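Local coordinates for protein endo-beta-mannanase (PDB 7BOB) that hydrolyses beta-1,4-mannosidic linkages as a family 5 exo-mannosidase from a termite-hindgut bacterium, probably releasing mannose from chain ends, at residues Ser6-Arg10 and Gly310-Tyr314; Trp206-Ser212 and Asn228-Pro232. All blocks are in the same frame, centred on the assembly; numbering follows the deposited sequence.

Contact 1 (Ser6-Arg10 and Gly310-Tyr314)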
ATOM      1  N   SER A   6     -34.755 -28.005  -3.513  1.00 60.19           N
ATOM      2  CA  SER A   6     -33.474 -28.314  -4.133  1.00 58.94           C
ATOM      3  C   SER A   6     -32.810 -27.098  -4.789  1.00 61.10           C
ATOM      4  O   SER A   6     -31.845 -27.272  -5.541  1.00 61.98           O
ATOM      5  CB  SER A   6     -33.652 -29.426  -5.164  1.00 57.84           C
ATOM      6  OG  SER A   6     -34.532 -30.414  -4.667  1.00 61.60           O
ATOM      7  N   GLY A   7     -33.313 -25.885  -4.535  1.00 57.53           N
ATOM      8  CA  GLY A   7     -32.712 -24.674  -5.061  1.00 53.90           C
ATOM      9  C   GLY A   7     -33.094 -24.274  -6.473  1.00 60.22           C
ATOM     10  O   GLY A   7     -32.366 -23.488  -7.091  1.00 55.14           O
ATOM     11  N   TYR A   8     -34.217 -24.761  -7.004  1.00 56.31           N
ATOM     12  CA  TYR A   8     -34.580 -24.505  -8.393  1.00 58.95           C
ATOM     13  C   TYR A   8     -35.787 -23.576  -8.493  1.00 57.87           C
ATOM     14  O   TYR A   8     -36.638 -23.529  -7.599  1.00 56.52           O
ATOM     15  CB  TYR A   8     -34.858 -25.817  -9.141  1.00 59.15           C
ATOM     16  CG  TYR A   8     -33.584 -26.587  -9.388  1.00 65.18           C
ATOM     17  CD1 TYR A   8     -33.127 -27.545  -8.476  1.00 64.20           C
ATOM     18  CD2 TYR A   8     -32.813 -26.330 -10.509  1.00 65.40           C
ATOM     19  CE1 TYR A   8     -31.942 -28.228  -8.690  1.00 66.95           C
ATOM     20  CE2 TYR A   8     -31.625 -27.014 -10.734  1.00 70.45           C
ATOM     21  CZ  TYR A   8     -31.190 -27.957  -9.824  1.00 73.04           C
ATOM     22  OH  TYR A   8     -29.996 -28.611 -10.065  1.00 74.53           O
ATOM     23  N   PHE A   9     -35.816 -22.807  -9.585  1.00 51.33           N
ATOM     24  CA  PHE A   9     -36.958 -21.966  -9.912  1.00 56.28           C
ATOM     25  C   PHE A   9     -38.219 -22.795 -10.169  1.00 59.78           C
ATOM     26  O   PHE A   9     -38.180 -23.852 -10.806  1.00 58.48           O
ATOM     27  CB  PHE A   9     -36.646 -21.146 -11.157  1.00 54.32           C
ATOM     28  CG  PHE A   9     -35.757 -19.977 -10.901  1.00 54.91           C
ATOM     29  CD1 PHE A   9     -34.380 -20.117 -10.959  1.00 52.54           C
ATOM     30  CD2 PHE A   9     -36.296 -18.738 -10.588  1.00 52.86           C
ATOM     31  CE1 PHE A   9     -33.564 -19.037 -10.722  1.00 53.91           C
ATOM     32  CE2 PHE A   9     -35.492 -17.661 -10.346  1.00 54.07           C
ATOM     33  CZ  PHE A   9     -34.119 -17.804 -10.415  1.00 50.54           C
ATOM     34  N   ARG A  10     -39.353 -22.278  -9.702  1.00 63.66           N
ATOM     35  CA  ARG A  10     -40.663 -22.824 -10.021  1.00 66.34           C
ATOM     36  C   ARG A  10     -41.582 -21.703 -10.488  1.00 66.24           C
ATOM     37  O   ARG A  10     -41.563 -20.606  -9.926  1.00 66.01           O
ATOM     38  CB  ARG A  10     -41.260 -23.539  -8.810  1.00 66.11           C
ATOM     39  CG  ARG A  10     -41.033 -25.030  -8.852  1.00 67.74           C
ATOM     40  CD  ARG A  10     -41.838 -25.772  -7.796  1.00 71.69           C
ATOM     41  NE  ARG A  10     -41.108 -26.963  -7.351  1.00 76.82           N
ATOM     42  CZ  ARG A  10     -40.963 -28.079  -8.067  1.00 73.94           C
ATOM     43  NH1 ARG A  10     -41.523 -28.195  -9.271  1.00 75.91           N
ATOM     44  NH2 ARG A  10     -40.267 -29.089  -7.570  1.00 67.03           N
ATOM     45  N   GLY A 310     -24.319 -27.100  -9.263  1.00 49.64           N
ATOM     46  CA  GLY A 310     -25.610 -26.749  -8.712  1.00 54.40           C
ATOM     47  C   GLY A 310     -26.244 -25.472  -9.220  1.00 51.18           C
ATOM     48  O   GLY A 310     -27.223 -25.010  -8.620  1.00 53.63           O
ATOM     49  N   ALA A 311     -25.726 -24.885 -10.296  1.00 49.77           N
ATOM     50  CA  ALA A 311     -26.340 -23.690 -10.859  1.00 48.76           C
ATOM     51  C   ALA A 311     -27.777 -23.998 -11.250  1.00 51.45           C
ATOM     52  O   ALA A 311     -28.058 -25.079 -11.751  1.00 44.74           O
ATOM     53  CB  ALA A 311     -25.558 -23.234 -12.088  1.00 46.56           C
ATOM     54  N   ASN A 312     -28.692 -23.043 -11.040  1.00 53.81           N
ATOM     55  CA  ASN A 312     -30.089 -23.280 -11.395  1.00 49.49           C
ATOM     56  C   ASN A 312     -30.513 -22.544 -12.660  1.00 50.77           C
ATOM     57  O   ASN A 312     -31.713 -22.424 -12.921  1.00 53.32           O
ATOM     58  CB  ASN A 312     -31.018 -22.933 -10.224  1.00 49.48           C
ATOM     59  CG  ASN A 312     -30.949 -21.471  -9.818  1.00 50.00           C
ATOM     60  OD1 ASN A 312     -30.464 -20.626 -10.570  1.00 50.26           O
ATOM     61  ND2 ASN A 312     -31.451 -21.163  -8.619  1.00 47.70           N
ATOM     62  N   GLY A 313     -29.568 -22.060 -13.455  1.00 50.18           N
ATOM     63  CA  GLY A 313     -29.898 -21.295 -14.645  1.00 48.61           C
ATOM     64  C   GLY A 313     -28.660 -20.657 -15.240  1.00 46.59           C
ATOM     65  O   GLY A 313     -27.627 -20.567 -14.568  1.00 47.09           O
ATOM     66  N   TYR A 314     -28.736 -20.236 -16.505  1.00 45.42           N
ATOM     67  CA  TYR A 314     -27.547 -19.902 -17.290  1.00 48.29           C
ATOM     68  C   TYR A 314     -27.888 -18.762 -18.232  1.00 49.42           C
ATOM     69  O   TYR A 314     -28.736 -18.924 -19.116  1.00 48.98           O
ATOM     70  CB  TYR A 314     -27.031 -21.118 -18.085  1.00 44.24           C
ATOM     71  CG  TYR A 314     -26.956 -22.371 -17.247  1.00 47.89           C
ATOM     72  CD1 TYR A 314     -25.755 -22.779 -16.645  1.00 42.26           C
ATOM     73  CD2 TYR A 314     -28.093 -23.146 -17.042  1.00 47.49           C
ATOM     74  CE1 TYR A 314     -25.709 -23.919 -15.864  1.00 45.74           C
ATOM     75  CE2 TYR A 314     -28.059 -24.266 -16.267  1.00 49.43           C
ATOM     76  CZ  TYR A 314     -26.873 -24.657 -15.677  1.00 51.40           C
ATOM     77  OH  TYR A 314     -26.889 -25.798 -14.912  1.00 54.09           O
TER
HETATM   78  O   HOH W   1     -33.948 -23.454 -11.807  1.00 52.45           O
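One well-chosen rotamer can carry a long-range contact. Asn312, its CA-to-CB bond directed toward Ser6-Arg10, adopts the p rotamer (chi1 62°), which brings ND2 to 2.9 Å from Gly7 O in a nearly linear hydrogen bond. Two m rotamers bring rings onto this side chain: the CB bonds of Tyr8 and Phe9 leave sideways, yet their rings come closer, with Tyr8 CD2 3.9 Å from Asn312 CB and Phe9 CE1 3.5 Å from Asn312 OD1, the oxygen lying at the ring edge. The partners belong to opposite ends of a (beta/alpha)8 barrel sequence. Gly310 closes helix 292-309 with a Schellman motif just before the final barrel strand, 311-316, whose N-terminal end meets the hairpin of strands 2-3 and 9-10 at the bottom of the barrel. A water bridges the backbones, accepting from Phe9 N (3.0 Å) and donating to Asn312 O (2.7 Å). Beyond the pair, Arg16 makes a cation-pi contact with Tyr8, while Phe9 packs on Ile3, Pro19 and Leu190.

Contact 2 (Trp206-Ser212 and Asn228-Pro232)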
ATOM      1  N   TRP A 206     -20.359  -7.771   0.343  1.00 46.62           N
ATOM      2  CA  TRP A 206     -21.352  -8.664  -0.261  1.00 47.34           C
ATOM      3  C   TRP A 206     -20.877 -10.090   0.011  1.00 50.74           C
ATOM      4  O   TRP A 206     -20.038 -10.633  -0.715  1.00 51.09           O
ATOM      5  CB  TRP A 206     -21.525  -8.354  -1.744  1.00 42.27           C
ATOM      6  CG  TRP A 206     -22.257  -7.038  -1.960  1.00 46.80           C
ATOM      7  CD1 TRP A 206     -21.699  -5.789  -2.081  1.00 49.64           C
ATOM      8  CD2 TRP A 206     -23.679  -6.848  -2.050  1.00 46.24           C
ATOM      9  NE1 TRP A 206     -22.685  -4.837  -2.245  1.00 47.45           N
ATOM     10  CE2 TRP A 206     -23.907  -5.461  -2.231  1.00 48.37           C
ATOM     11  CE3 TRP A 206     -24.783  -7.715  -1.994  1.00 44.39           C
ATOM     12  CZ2 TRP A 206     -25.192  -4.922  -2.362  1.00 47.69           C
ATOM     13  CZ3 TRP A 206     -26.051  -7.180  -2.117  1.00 49.94           C
ATOM     14  CH2 TRP A 206     -26.249  -5.794  -2.307  1.00 47.66           C
ATOM     15  N   ARG A 207     -21.402 -10.689   1.077  1.00 49.31           N
ATOM     16  CA  ARG A 207     -20.779 -11.848   1.698  1.00 48.10           C
ATOM     17  C   ARG A 207     -21.656 -13.083   1.613  1.00 52.99           C
ATOM     18  O   ARG A 207     -22.891 -13.005   1.649  1.00 48.26           O
ATOM     19  CB  ARG A 207     -20.476 -11.577   3.159  1.00 49.45           C
ATOM     20  CG  ARG A 207     -19.447 -10.476   3.364  1.00 46.25           C
ATOM     21  CD  ARG A 207     -19.475  -9.994   4.796  1.00 45.79           C
ATOM     22  NE  ARG A 207     -18.293  -9.201   5.119  1.00 44.59           N
ATOM     23  CZ  ARG A 207     -18.035  -8.713   6.327  1.00 47.09           C
ATOM     24  NH1 ARG A 207     -18.889  -8.935   7.323  1.00 40.81           N
ATOM     25  NH2 ARG A 207     -16.917  -8.015   6.542  1.00 45.78           N
ATOM     26  N   LEU A 208     -20.983 -14.226   1.503  1.00 51.76           N
ATOM     27  CA  LEU A 208     -21.588 -15.535   1.703  1.00 50.84           C
ATOM     28  C   LEU A 208     -21.404 -15.896   3.167  1.00 53.49           C
ATOM     29  O   LEU A 208     -20.287 -16.177   3.596  1.00 55.85           O
ATOM     30  CB  LEU A 208     -20.918 -16.590   0.823  1.00 48.91           C
ATOM     31  CG  LEU A 208     -20.806 -16.297  -0.672  1.00 49.39           C
ATOM     32  CD1 LEU A 208     -19.973 -17.364  -1.354  1.00 44.02           C
ATOM     33  CD2 LEU A 208     -22.199 -16.240  -1.281  1.00 48.99           C
ATOM     34  N   GLY A 209     -22.478 -15.883   3.943  1.00 52.90           N
ATOM     35  CA  GLY A 209     -22.360 -16.445   5.272  1.00 54.02           C
ATOM     36  C   GLY A 209     -22.671 -15.517   6.423  1.00 69.81           C
ATOM     37  O   GLY A 209     -21.826 -14.709   6.851  1.00 78.66           O
ATOM     38  N   GLY A 210     -23.911 -15.617   6.913  1.00 69.60           N
ATOM     39  CA  GLY A 210     -24.285 -15.079   8.203  1.00 75.73           C
ATOM     40  C   GLY A 210     -25.018 -16.137   9.012  1.00 86.18           C
ATOM     41  O   GLY A 210     -25.132 -17.295   8.599  1.00 82.32           O
ATOM     42  N   SER A 211     -25.514 -15.712  10.173  1.00 92.77           N
ATOM     43  CA  SER A 211     -26.403 -16.538  10.981  1.00 95.60           C
ATOM     44  C   SER A 211     -27.692 -15.771  11.256  1.00 94.42           C
ATOM     45  O   SER A 211     -27.655 -14.624  11.718  1.00 92.95           O
ATOM     46  CB  SER A 211     -25.729 -16.976  12.290  1.00 92.69           C
ATOM     47  OG  SER A 211     -25.893 -16.003  13.304  1.00 93.62           O
ATOM     48  N   SER A 212     -28.823 -16.420  10.982  1.00 93.79           N
ATOM     49  CA  SER A 212     -30.142 -15.783  10.931  1.00 96.41           C
ATOM     50  C   SER A 212     -30.534 -15.048  12.215  1.00 95.55           C
ATOM     51  O   SER A 212     -31.089 -13.949  12.167  1.00 94.24           O
ATOM     52  CB  SER A 212     -31.199 -16.841  10.592  1.00 95.11           C
ATOM     53  OG  SER A 212     -32.401 -16.241  10.148  1.00 96.90           O
ATOM     54  N   ASN A 228     -29.273 -16.851   2.732  1.00 59.67           N
ATOM     55  CA  ASN A 228     -27.973 -16.275   3.083  1.00 55.82           C
ATOM     56  C   ASN A 228     -28.203 -14.989   3.874  1.00 54.25           C
ATOM     57  O   ASN A 228     -28.243 -13.890   3.298  1.00 50.48           O
ATOM     58  CB  ASN A 228     -27.126 -16.029   1.829  1.00 54.16           C
ATOM     59  CG  ASN A 228     -25.799 -15.288   2.131  1.00 56.08           C
ATOM     60  OD1 ASN A 228     -25.276 -15.353   3.245  1.00 54.30           O
ATOM     61  ND2 ASN A 228     -25.278 -14.571   1.134  1.00 53.00           N
ATOM     62  N   PRO A 229     -28.299 -15.076   5.203  1.00 58.71           N
ATOM     63  CA  PRO A 229     -28.648 -13.890   6.015  1.00 58.66           C
ATOM     64  C   PRO A 229     -27.677 -12.712   5.898  1.00 57.62           C
ATOM     65  O   PRO A 229     -28.057 -11.588   6.261  1.00 58.19           O
ATOM     66  CB  PRO A 229     -28.666 -14.439   7.449  1.00 66.49           C
ATOM     67  CG  PRO A 229     -28.786 -15.940   7.293  1.00 70.20           C
ATOM     68  CD  PRO A 229     -28.071 -16.275   6.026  1.00 61.61           C
ATOM     69  N   ALA A 230     -26.449 -12.921   5.415  1.00 51.35           N
ATOM     70  CA  ALA A 230     -25.548 -11.796   5.199  1.00 52.95           C
ATOM     71  C   ALA A 230     -25.996 -10.937   4.038  1.00 54.58           C
ATOM     72  O   ALA A 230     -25.509  -9.812   3.894  1.00 51.25           O
ATOM     73  CB  ALA A 230     -24.119 -12.276   4.950  1.00 52.67           C
ATOM     74  N   GLN A 231     -26.914 -11.449   3.213  1.00 55.30           N
ATOM     75  CA  GLN A 231     -27.568 -10.698   2.146  1.00 53.20           C
ATOM     76  C   GLN A 231     -29.065 -10.729   2.441  1.00 54.72           C
ATOM     77  O   GLN A 231     -29.822 -11.519   1.851  1.00 51.69           O
ATOM     78  CB  GLN A 231     -27.231 -11.282   0.775  1.00 53.73           C
ATOM     79  CG  GLN A 231     -25.760 -11.077   0.368  1.00 53.63           C
ATOM     80  CD  GLN A 231     -25.410 -11.772  -0.938  1.00 51.20           C
ATOM     81  OE1 GLN A 231     -26.221 -11.833  -1.853  1.00 55.35           O
ATOM     82  NE2 GLN A 231     -24.210 -12.318  -1.018  1.00 52.51           N
ATOM     83  N   PRO A 232     -29.527  -9.884   3.357  1.00 54.98           N
ATOM     84  CA  PRO A 232     -30.915  -9.982   3.815  1.00 53.43           C
ATOM     85  C   PRO A 232     -31.892  -9.693   2.689  1.00 55.52           C
ATOM     86  O   PRO A 232     -31.693  -8.783   1.880  1.00 52.19           O
ATOM     87  CB  PRO A 232     -31.000  -8.921   4.913  1.00 52.23           C
ATOM     88  CG  PRO A 232     -29.946  -7.922   4.521  1.00 54.07           C
ATOM     89  CD  PRO A 232     -28.821  -8.757   3.985  1.00 55.64           C
TER
HETATM   90  O   HOH W   2     -23.581  -9.146   1.940  1.00 47.50           O
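Where two parts of one long loop meet without any strand pairing, side-chain amides can supply the missing partners for the backbone, and Trp206-Ser212 against Asn228-Pro232 is a clear case. The amide of Asn228 behaves like a peptide group: ND2 donates to Arg207 O at 2.9 Å, almost in line, while OD1 accepts from Gly209 N, also at 2.9 Å. Arg207 O takes a second hydrogen bond from Gln231 NE2 at 3.1 Å, so two amides converge on one carbonyl; NE2 also donates to Gln199 OE1. On the same edge, Arg207 N reaches the turn through a water, which accepts from it (2.8 Å) and donates to Ala230 O (2.8 Å). Leu208 N is bound by the hydroxyl of Tyr394, and the guanidinium of Arg207 leads away to a salt bridge with Asp203 and a hydrogen bond to Arg396 O.

Close approach also matters. The CA atoms of Gly210 and Ala230 lie only 4.6 Å apart, and a CB on Gly210 would crowd Ala230 N; Ala230 CB sits 3.6 Å from Arg207 O, and Pro229 CG 3.7 Å from Ser212 N. Within its own segment, Asn228 opens a type I beta turn, with Gln231 N bonded to Asn228 O at 2.8 Å. Asparagine is common at the first position of such turns, where OD1 can accept from the N two residues on, here weakly from Ala230 N at 3.5 Å; in this loop between barrel strands 191-192 and 237-241 its amide also binds Arg207 O and Gly209 N.

Read from the N terminus, the chain forms its short hairpin, leaves Ser6-Arg10, and runs through the first seven barrel strands before Gly310-Tyr314 returns to it; contact 1 thus closes a loop of about 300 residues that holds most of the barrel. Contact 2 falls wholly within that span and does not cross it, closing a much shorter excursion, with 213-221 unmodelled, between strands 191-192 and 237-241. One is a global closure, joining the N-terminal hairpin to the last barrel strand; the other is local, joining two parts of a single connection whose Arg207 and Leu208 reach residues of the following domain. The centres of contact 1 and contact 2 lie about 19 Å apart, and the nearest atoms of contact 1 and contact 2 about 12 Å.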